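Local coordinates for bradyzoite surface antigen BSR4 (Toxoplasma gondii, PDB 2JKS), which is a surface antigen of the bradyzoite stage, a member of the SAG1-related superfamily that binds zinc ions in the crystal, with a biological role not firmly established, at residues 62-67 against 86-91; 221-226 against 268-273. All blocks are in the same frame, centred on the assembly; numbering follows the deposited sequence.

Contact 1: residues 62-67 against 86-91; sequences EQNVCD and GTEVTL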
# COMPACT_ATOMS: atom_id res chain seq x y z
N GLU A 62 0.52 13.08 16.62
CA GLU A 62 -0.77 12.42 16.79
C GLU A 62 -1.77 12.78 15.70
O GLU A 62 -2.87 12.21 15.64
CB GLU A 62 -1.36 12.74 18.17
CG GLU A 62 -0.77 11.95 19.26
CD GLU A 62 -1.72 11.85 20.44
OE1 GLU A 62 -2.27 10.73 20.68
OE2 GLU A 62 -1.91 12.89 21.12
N GLN A 63 -1.38 13.72 14.85
CA GLN A 63 -2.22 14.18 13.76
C GLN A 63 -1.54 14.02 12.42
O GLN A 63 -2.21 13.67 11.44
CB GLN A 63 -2.66 15.64 13.95
CG GLN A 63 -3.72 15.81 15.04
CD GLN A 63 -4.41 17.20 15.03
OE1 GLN A 63 -4.17 18.04 14.13
NE2 GLN A 63 -5.27 17.43 16.03
N ASN A 64 -0.24 14.26 12.37
CA ASN A 64 0.48 14.32 11.11
C ASN A 64 1.77 13.49 11.12
O ASN A 64 2.30 13.17 12.18
CB ASN A 64 0.82 15.78 10.76
CG ASN A 64 -0.42 16.64 10.52
OD1 ASN A 64 -1.14 16.46 9.54
ND2 ASN A 64 -0.66 17.58 11.43
N VAL A 65 2.22 13.11 9.92
CA VAL A 65 3.59 12.61 9.69
C VAL A 65 4.21 13.45 8.56
O VAL A 65 3.53 14.29 7.99
CB VAL A 65 3.63 11.06 9.36
CG1 VAL A 65 3.03 10.23 10.50
CG2 VAL A 65 2.89 10.77 8.06
N CYS A 66 5.50 13.28 8.28
CA CYS A 66 6.14 13.96 7.17
C CYS A 66 6.21 13.07 5.94
O CYS A 66 6.58 11.90 6.04
CB CYS A 66 7.55 14.44 7.55
SG CYS A 66 7.51 15.41 9.04
N ASP A 67 5.87 13.63 4.79
CA ASP A 67 6.08 12.97 3.50
C ASP A 67 7.33 13.57 2.84
O ASP A 67 7.27 14.69 2.32
CB ASP A 67 4.88 13.20 2.57
CG ASP A 67 4.96 12.39 1.27
OD1 ASP A 67 6.03 11.82 0.94
OD2 ASP A 67 3.93 12.30 0.60
N GLY A 86 10.44 17.09 3.73
CA GLY A 86 9.19 17.24 3.04
C GLY A 86 8.13 17.98 3.84
O GLY A 86 8.42 18.98 4.51
N THR A 87 6.91 17.47 3.77
CA THR A 87 5.76 18.21 4.28
C THR A 87 4.84 17.35 5.12
O THR A 87 4.82 16.12 4.98
CB THR A 87 5.02 18.86 3.11
OG1 THR A 87 5.88 19.86 2.52
CG2 THR A 87 3.73 19.55 3.57
N GLU A 88 4.09 18.02 6.00
CA GLU A 88 3.03 17.41 6.81
C GLU A 88 1.86 16.84 6.00
O GLU A 88 1.22 17.55 5.24
CB GLU A 88 2.47 18.41 7.79
CG GLU A 88 3.41 18.72 8.92
CD GLU A 88 2.82 19.70 9.91
OE1 GLU A 88 1.71 20.21 9.68
OE2 GLU A 88 3.48 19.97 10.93
N VAL A 89 1.58 15.55 6.20
CA VAL A 89 0.41 14.88 5.63
C VAL A 89 -0.25 14.07 6.75
O VAL A 89 0.39 13.80 7.75
CB VAL A 89 0.83 13.94 4.44
CG1 VAL A 89 1.46 14.78 3.31
CG2 VAL A 89 1.85 12.84 4.90
N THR A 90 -1.51 13.65 6.59
CA THR A 90 -2.06 12.72 7.55
C THR A 90 -1.67 11.30 7.07
O THR A 90 -1.28 11.12 5.89
CB THR A 90 -3.58 12.89 7.73
OG1 THR A 90 -4.25 12.50 6.53
CG2 THR A 90 -3.89 14.38 8.06
N LEU A 91 -1.70 10.31 7.97
CA LEU A 91 -1.34 8.94 7.56
C LEU A 91 -2.37 8.39 6.59
O LEU A 91 -2.02 7.77 5.59
CB LEU A 91 -1.23 7.98 8.74
CG LEU A 91 0.15 7.73 9.30
CD1 LEU A 91 -0.01 6.73 10.43
CD2 LEU A 91 1.14 7.22 8.22
O HOH W 1 -1.78 10.95 10.93
O HOH W 2 1.85 18.97 12.83
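Thr-87 O accepts a hydrogen bond from Asp-67 N at 2.7 Å, nearly straight (174° at the hydrogen), and Cys-66 CA makes a CA-H...O contact with the same oxygen at 3.3 Å. This pairing illustrates how two neighbouring antiparallel strands are held by backbone bonds. Val-65 and Val-89 exchange two further backbone bonds, and Thr-87 N reaches Asp-67 O from above its carbonyl plane, at a longer 3.2 Å. On the face shared by Val-65, Asp-67 and Val-89, Val-65 CG2 meets Val-89 CG2 at 3.9 Å and Leu-91 CD2 at 4.0 Å, and Asp-67 CB lies 3.8 Å from Val-89 CG1. Beside the paired residues, the Asn-64 amide stacks on the Glu-88 carboxylate, their planes 9° apart; Asn-64 ND2 and Glu-88 OE1 approach to 3.9 Å, and a water joins ND2 to OE2, weakly at the carboxylate. A second water ties Gln-63 O to Leu-91 N, and Thr-90, at the N-cap, bonds weakly through OG1 to Asp-93 N. Strand 83-89 lies between strands 53-67 and 76-79, with Cys-66 disulfide-bonded to Cys-77; Val-65 packs on Phe-134 and Val-136 of strand 132-141, and Leu-94 of helix 91-95 touches Val-89 and Asp-67.

Contact 2: residues 221-226 against 268-273; sequences DSKDVN and DQQFLV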
# COMPACT_ATOMS: atom_id res chain seq x y z
N ASP A 221 -0.80 -18.00 -21.50
CA ASP A 221 0.57 -18.64 -21.55
C ASP A 221 1.68 -17.78 -20.94
O ASP A 221 2.59 -18.30 -20.32
CB ASP A 221 1.03 -18.98 -22.99
CG ASP A 221 -0.10 -19.38 -23.93
OD1 ASP A 221 -1.18 -19.80 -23.45
OD2 ASP A 221 0.12 -19.26 -25.18
N SER A 222 1.58 -16.47 -21.10
CA SER A 222 2.61 -15.57 -20.54
C SER A 222 2.67 -15.59 -19.00
O SER A 222 3.68 -15.26 -18.43
CB SER A 222 2.38 -14.12 -21.00
OG SER A 222 1.34 -13.52 -20.20
N LYS A 223 1.55 -15.95 -18.35
CA LYS A 223 1.42 -15.83 -16.86
C LYS A 223 1.85 -14.45 -16.28
O LYS A 223 2.22 -14.32 -15.12
CB LYS A 223 2.10 -17.04 -16.14
CG LYS A 223 1.77 -18.43 -16.71
CD LYS A 223 0.29 -18.75 -16.74
CE LYS A 223 -0.02 -20.29 -16.97
NZ LYS A 223 -1.27 -20.47 -17.84
N ASP A 224 1.71 -13.39 -17.09
CA ASP A 224 2.20 -12.10 -16.67
C ASP A 224 1.37 -11.08 -17.39
O ASP A 224 1.43 -10.94 -18.63
CB ASP A 224 3.69 -11.98 -17.02
CG ASP A 224 4.29 -10.67 -16.62
OD1 ASP A 224 3.64 -9.78 -16.03
OD2 ASP A 224 5.49 -10.56 -16.88
N VAL A 225 0.58 -10.33 -16.64
CA VAL A 225 -0.22 -9.27 -17.26
C VAL A 225 0.63 -8.19 -18.01
O VAL A 225 0.09 -7.47 -18.85
CB VAL A 225 -1.16 -8.61 -16.19
CG1 VAL A 225 -0.40 -7.66 -15.26
CG2 VAL A 225 -2.35 -7.90 -16.84
N ASN A 226 1.90 -8.06 -17.65
CA ASN A 226 2.79 -7.13 -18.34
C ASN A 226 3.17 -7.60 -19.75
O ASN A 226 3.61 -6.77 -20.58
CB ASN A 226 4.08 -6.88 -17.56
CG ASN A 226 3.89 -6.07 -16.31
OD1 ASN A 226 2.98 -5.25 -16.17
ND2 ASN A 226 4.83 -6.26 -15.39
N ASP A 268 -12.57 -26.86 -20.24
CA ASP A 268 -11.86 -25.93 -19.32
C ASP A 268 -11.14 -24.92 -20.22
O ASP A 268 -10.62 -25.29 -21.28
CB ASP A 268 -10.78 -26.67 -18.55
CG ASP A 268 -11.32 -27.60 -17.49
OD1 ASP A 268 -12.54 -27.72 -17.37
OD2 ASP A 268 -10.47 -28.17 -16.80
N GLN A 269 -11.17 -23.65 -19.83
CA GLN A 269 -10.45 -22.60 -20.56
C GLN A 269 -9.65 -21.79 -19.52
O GLN A 269 -9.90 -21.86 -18.32
CB GLN A 269 -11.45 -21.67 -21.28
CG GLN A 269 -12.47 -22.37 -22.17
CD GLN A 269 -11.83 -22.97 -23.41
OE1 GLN A 269 -10.74 -22.54 -23.82
NE2 GLN A 269 -12.50 -23.97 -24.02
N GLN A 270 -8.68 -21.02 -19.96
CA GLN A 270 -7.93 -20.19 -18.99
C GLN A 270 -7.77 -18.88 -19.68
O GLN A 270 -7.66 -18.82 -20.92
CB GLN A 270 -6.54 -20.73 -18.71
CG GLN A 270 -6.44 -21.98 -17.85
CD GLN A 270 -5.00 -22.15 -17.35
OE1 GLN A 270 -4.03 -22.06 -18.15
NE2 GLN A 270 -4.83 -22.35 -16.01
N PHE A 271 -7.84 -17.81 -18.89
CA PHE A 271 -7.62 -16.47 -19.44
C PHE A 271 -6.90 -15.65 -18.37
O PHE A 271 -6.90 -16.02 -17.19
CB PHE A 271 -8.90 -15.81 -19.97
CG PHE A 271 -9.91 -15.44 -18.89
CD1 PHE A 271 -9.87 -14.16 -18.29
CD2 PHE A 271 -10.87 -16.36 -18.46
CE1 PHE A 271 -10.81 -13.81 -17.34
CE2 PHE A 271 -11.84 -15.98 -17.50
CZ PHE A 271 -11.80 -14.73 -16.94
N LEU A 272 -6.28 -14.55 -18.79
CA LEU A 272 -5.57 -13.69 -17.87
C LEU A 272 -6.06 -12.24 -18.02
O LEU A 272 -6.20 -11.75 -19.10
CB LEU A 272 -4.08 -13.82 -18.15
CG LEU A 272 -2.95 -13.22 -17.37
CD1 LEU A 272 -1.75 -14.05 -17.72
CD2 LEU A 272 -2.71 -11.74 -17.72
N VAL A 273 -6.34 -11.59 -16.89
CA VAL A 273 -6.49 -10.16 -16.84
C VAL A 273 -5.76 -9.68 -15.57
O VAL A 273 -5.11 -10.45 -14.88
CB VAL A 273 -7.98 -9.76 -16.72
CG1 VAL A 273 -8.75 -10.10 -17.98
CG2 VAL A 273 -8.62 -10.48 -15.51
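The flat amide of Gln-270 meets the tip of Lys-223 at its oxygen: NZ comes to OE1 at 3.2 Å, a weak hydrogen bond, from a point raised about 32° out of the amide plane. The nitrogen side of the same amide is engaged elsewhere, with NE2 bonded to Thr-306 OG1; that bond probably does most to set the turn of the amide, with the weak lysine bond adding to it. A second flat group, the peptide linking Lys-223 to Asp-224, is met by Leu-272, whose CD1 lies to one side of its plane and beyond the edge formed by Asp-224 N and Lys-223 CA, 3.6 Å and 3.7 Å away.

Leu-272 is the apolar centre of this contact and shows how one branched side chain can seat a loop that has no regular structure. CG is anti to the backbone N (chi1 -174°), and the two methyls beyond it divide the work: CD1 takes the Lys-223 to Asp-224 backbone, while CD2 presses on Val-225, 3.5 Å from its CA and 3.8 Å from its CB. The two side chains cross at about a right angle.

The loop is also braced from within. Asp-224 OD1 accepts from Asn-226 N at 2.9 Å, approached from above the carboxylate plane, forming an Asx turn. Val-225 N is anchored to Thr-302 OG1, and Asp-224 OD2 makes a salt bridge with Arg-227. As in any beta strand, successive side chains point to opposite faces: Leu-272 toward the loop, Phe-271 away from it. In this SRS domain, strand 269-277 thereby offers Leu-272 to the loop between strands 216-218 and 230-232, where Cys-218 and Cys-228, on either side of segment 221-226 in the chain, form a disulfide.

Overall arrangement
Contacts 1 and 2 fall in different SRS domains of one chain and are met in series, contact 1 closing before contact 2 opens. They lie on opposite sides of the chain's centre, with their own centres 40 Å apart and their nearest atoms about 24 Å apart, so neither touches the other. Contact 1 holds one half of a disulfide, Cys-66; segment 221-226 of contact 2 lies between the two cysteines of another. One contact joins strand to strand through backbone bonds, and the other seats a loop mainly on one leucine side chain. Neither supplies a zinc ligand: the side chain of Asp-67 is about 10 Å from a zinc ion, and that of Gln-270 about 13 Å from one.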